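PDB 3QWX: cell death abnormality protein 2 from Caenorhabditis elegans, which acts as a CRK-family SH2/SH3 signalling adaptor required for engulfment of cell corpses and cell migration, forming a ternary complex with CED-5 and CED-12. Local coordinates for residues V82-Q87 / P93-H98. Sequence-based numbering, arbitrary orientation.
Sequences VKIANQ and PALLNH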
ATOM      1  N   VAL A  82      -6.946 -15.876  -6.461  1.00 22.84           N
ATOM      2  CA  VAL A  82      -5.984 -14.912  -6.937  1.00 24.30           C
ATOM      3  C   VAL A  82      -4.737 -15.669  -7.396  1.00 27.49           C
ATOM      4  O   VAL A  82      -4.446 -16.764  -6.888  1.00 23.56           O
ATOM      5  CB  VAL A  82      -5.688 -13.927  -5.795  1.00 27.28           C
ATOM      6  CG1 VAL A  82      -4.204 -13.787  -5.558  1.00 29.81           C
ATOM      7  CG2 VAL A  82      -6.405 -12.583  -6.027  1.00 22.58           C
ATOM      8  N   LYS A  83      -4.012 -15.106  -8.360  1.00 25.85           N
ATOM      9  CA  LYS A  83      -2.845 -15.790  -8.920  1.00 27.14           C
ATOM     10  C   LYS A  83      -1.659 -14.852  -9.147  1.00 25.18           C
ATOM     11  O   LYS A  83      -1.838 -13.709  -9.576  1.00 22.14           O
ATOM     12  CB  LYS A  83      -3.234 -16.467 -10.241  1.00 27.46           C
ATOM     13  CG  LYS A  83      -2.225 -17.475 -10.745  1.00 35.45           C
ATOM     14  CD  LYS A  83      -2.728 -18.223 -11.984  1.00 38.60           C
ATOM     15  CE  LYS A  83      -2.984 -17.279 -13.150  1.00 41.22           C
ATOM     16  NZ  LYS A  83      -3.404 -18.037 -14.367  1.00 48.91           N
ATOM     17  N   ILE A  84      -0.451 -15.310  -8.820  1.00 24.47           N
ATOM     18  CA  ILE A  84       0.756 -14.668  -9.356  1.00 28.49           C
ATOM     19  C   ILE A  84       1.487 -15.644 -10.258  1.00 35.68           C
ATOM     20  O   ILE A  84       1.941 -16.700  -9.804  1.00 33.53           O
ATOM     21  CB  ILE A  84       1.765 -14.214  -8.291  1.00 31.94           C
ATOM     22  CG1 ILE A  84       1.337 -12.912  -7.634  1.00 29.29           C
ATOM     23  CG2 ILE A  84       3.114 -13.939  -8.959  1.00 36.96           C
ATOM     24  CD1 ILE A  84       2.476 -12.229  -6.878  1.00 25.90           C
ATOM     25  N   ALA A  85       1.617 -15.278 -11.530  1.00 37.94           N
ATOM     26  CA  ALA A  85       2.163 -16.184 -12.530  1.00 45.27           C
ATOM     27  C   ALA A  85       1.286 -17.425 -12.594  1.00 47.02           C
ATOM     28  O   ALA A  85       0.113 -17.360 -12.971  1.00 44.56           O
ATOM     29  CB  ALA A  85       3.609 -16.566 -12.188  1.00 46.27           C
ATOM     30  N   ASN A  86       1.859 -18.557 -12.206  1.00 37.26           N
ATOM     31  CA  ASN A  86       1.119 -19.806 -12.204  1.00 46.00           C
ATOM     32  C   ASN A  86       1.001 -20.409 -10.802  1.00 41.92           C
ATOM     33  O   ASN A  86       1.002 -21.628 -10.641  1.00 41.58           O
ATOM     34  CB  ASN A  86       1.770 -20.786 -13.169  1.00 47.14           C
ATOM     35  CG  ASN A  86       3.244 -20.510 -13.345  1.00 56.29           C
ATOM     36  OD1 ASN A  86       3.690 -20.134 -14.430  1.00 57.43           O
ATOM     37  ND2 ASN A  86       4.010 -20.670 -12.267  1.00 52.48           N
ATOM     38  N   GLN A  87       0.904 -19.546  -9.793  1.00 33.57           N
ATOM     39  CA  GLN A  87       0.609 -19.999  -8.441  1.00 28.67           C
ATOM     40  C   GLN A  87      -0.690 -19.375  -7.952  1.00 27.37           C
ATOM     41  O   GLN A  87      -0.838 -18.149  -7.938  1.00 23.69           O
ATOM     42  CB  GLN A  87       1.747 -19.653  -7.491  1.00 34.24           C
ATOM     43  CG  GLN A  87       3.086 -20.259  -7.870  1.00 38.35           C
ATOM     44  CD  GLN A  87       4.198 -19.773  -6.967  1.00 32.05           C
ATOM     45  OE1 GLN A  87       4.176 -20.013  -5.760  1.00 31.90           O
ATOM     46  NE2 GLN A  87       5.171 -19.076  -7.543  1.00 31.12           N
ATOM     47  N   PRO A  93      -4.384 -12.182   1.236  1.00 16.38           N
ATOM     48  CA  PRO A  93      -3.538 -12.395   2.419  1.00 16.87           C
ATOM     49  C   PRO A  93      -2.772 -13.718   2.358  1.00 16.02           C
ATOM     50  O   PRO A  93      -1.605 -13.780   2.776  1.00 17.40           O
ATOM     51  CB  PRO A  93      -4.546 -12.365   3.575  1.00 18.80           C
ATOM     52  CG  PRO A  93      -5.671 -11.451   3.040  1.00 17.49           C
ATOM     53  CD  PRO A  93      -5.784 -11.889   1.600  1.00 19.44           C
ATOM     54  N   ALA A  94      -3.414 -14.757   1.832  1.00 15.06           N
ATOM     55  CA  ALA A  94      -2.768 -16.050   1.683  1.00 13.24           C
ATOM     56  C   ALA A  94      -1.556 -15.928   0.760  1.00 16.75           C
ATOM     57  O   ALA A  94      -0.496 -16.485   1.041  1.00 16.90           O
ATOM     58  CB  ALA A  94      -3.752 -17.086   1.154  1.00 16.52           C
ATOM     59  N   LEU A  95      -1.715 -15.180  -0.332  1.00 17.34           N
ATOM     60  CA  LEU A  95      -0.628 -14.934  -1.275  1.00 14.23           C
ATOM     61  C   LEU A  95       0.527 -14.222  -0.591  1.00 13.47           C
ATOM     62  O   LEU A  95       1.674 -14.616  -0.742  1.00 18.64           O
ATOM     63  CB  LEU A  95      -1.127 -14.101  -2.469  1.00 16.53           C
ATOM     64  CG  LEU A  95      -0.160 -13.676  -3.589  1.00 17.95           C
ATOM     65  CD1 LEU A  95      -0.909 -13.370  -4.878  1.00 21.86           C
ATOM     66  CD2 LEU A  95       0.714 -12.490  -3.174  1.00 20.00           C
ATOM     67  N   LEU A  96       0.222 -13.155   0.143  1.00 16.93           N
ATOM     68  CA  LEU A  96       1.244 -12.343   0.805  1.00 17.92           C
ATOM     69  C   LEU A  96       1.957 -13.126   1.899  1.00 17.98           C
ATOM     70  O   LEU A  96       3.174 -13.056   2.016  1.00 16.61           O
ATOM     71  CB  LEU A  96       0.628 -11.077   1.421  1.00 14.56           C
ATOM     72  CG  LEU A  96       0.026 -10.041   0.454  1.00 15.50           C
ATOM     73  CD1 LEU A  96      -0.622  -8.922   1.232  1.00 16.11           C
ATOM     74  CD2 LEU A  96       1.080  -9.497  -0.502  1.00 15.38           C
ATOM     75  N   ASN A  97       1.192 -13.843   2.721  1.00 16.38           N
ATOM     76  CA  ASN A  97       1.793 -14.726   3.722  1.00 17.24           C
ATOM     77  C   ASN A  97       2.766 -15.715   3.094  1.00 20.31           C
ATOM     78  O   ASN A  97       3.867 -15.955   3.612  1.00 21.26           O
ATOM     79  CB  ASN A  97       0.723 -15.516   4.465  1.00 18.80           C
ATOM     80  CG  ASN A  97       1.317 -16.466   5.484  1.00 21.40           C
ATOM     81  OD1 ASN A  97       1.791 -16.036   6.541  1.00 22.39           O
ATOM     82  ND2 ASN A  97       1.299 -17.760   5.173  1.00 18.67           N
ATOM     83  N   HIS A  98       2.347 -16.302   1.977  1.00 18.38           N
ATOM     84  CA  HIS A  98       3.140 -17.339   1.325  1.00 19.87           C
ATOM     85  C   HIS A  98       4.539 -16.816   0.990  1.00 20.72           C
ATOM     86  O   HIS A  98       5.534 -17.529   1.117  1.00 19.75           O
ATOM     87  CB  HIS A  98       2.422 -17.827   0.058  1.00 19.79           C
ATOM     88  CG  HIS A  98       3.192 -18.847  -0.724  1.00 21.04           C
ATOM     89  ND1 HIS A  98       3.129 -20.195  -0.452  1.00 21.32           N
ATOM     90  CD2 HIS A  98       4.041 -18.714  -1.771  1.00 21.61           C
ATOM     91  CE1 HIS A  98       3.904 -20.852  -1.298  1.00 24.57           C
ATOM     92  NE2 HIS A  98       4.465 -19.976  -2.110  1.00 24.22           N
TER
HETATM   93  O   HOH W   1       6.477 -20.453  -4.117  1.00 19.69           O
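Leu95 meets Val82 and Ile84 chiefly through its methyl CD1, and this apolar cluster is the main part of the contact. Leu95 CD1 lies 3.4 Å from Val82 CG1, tighter than usual for two carbons, and 3.6 Å from Ile84 CG1. The second methyl, Leu95 CD2, approaches the end of Ile84, 4.1 Å from Ile84 CD1. Leu95 carries CG anti to its backbone N (chi1 178°), an orientation that sends the branched end off the helix toward the strand, where it crosses both partners at about a right angle. Val82 and Ile84, alternate residues of strand 82-84, direct their CB atoms to the helix, whereas Lys83 between them faces away. Ile67 touches Val82 and Ile84 from strand 62-69, and Phe89 touches Leu95, extending the cluster.

The polar link is indirect. Gln87 OE1 and His98 NE2 are 3.7 Å apart and share water 1, which donates to Gln87 OE1 at 2.9 Å and sits equally far from His98 NE2. The water lies in the plane of the imidazole at its edge, while the glutamine amide is turned 78° from that ring. The His98 ring also meets that of Phe89, their planes at about 50°.

Backbone bonds set the strand side of the contact: Ile84 N to Gln87 O and Gln87 N to Ile84 O, each 3.0 Å, close a tight two-residue turn at Ala85 and Asn86. Strands 82-84 and 87-89 thus form a beta hairpin, whose second strand is followed after two residues by helix 92-98. The contact therefore packs the second helix of the SH2 domain, through Leu95 and His98, against the small hairpin at the end of its sheet, as in the canonical SH2 fold.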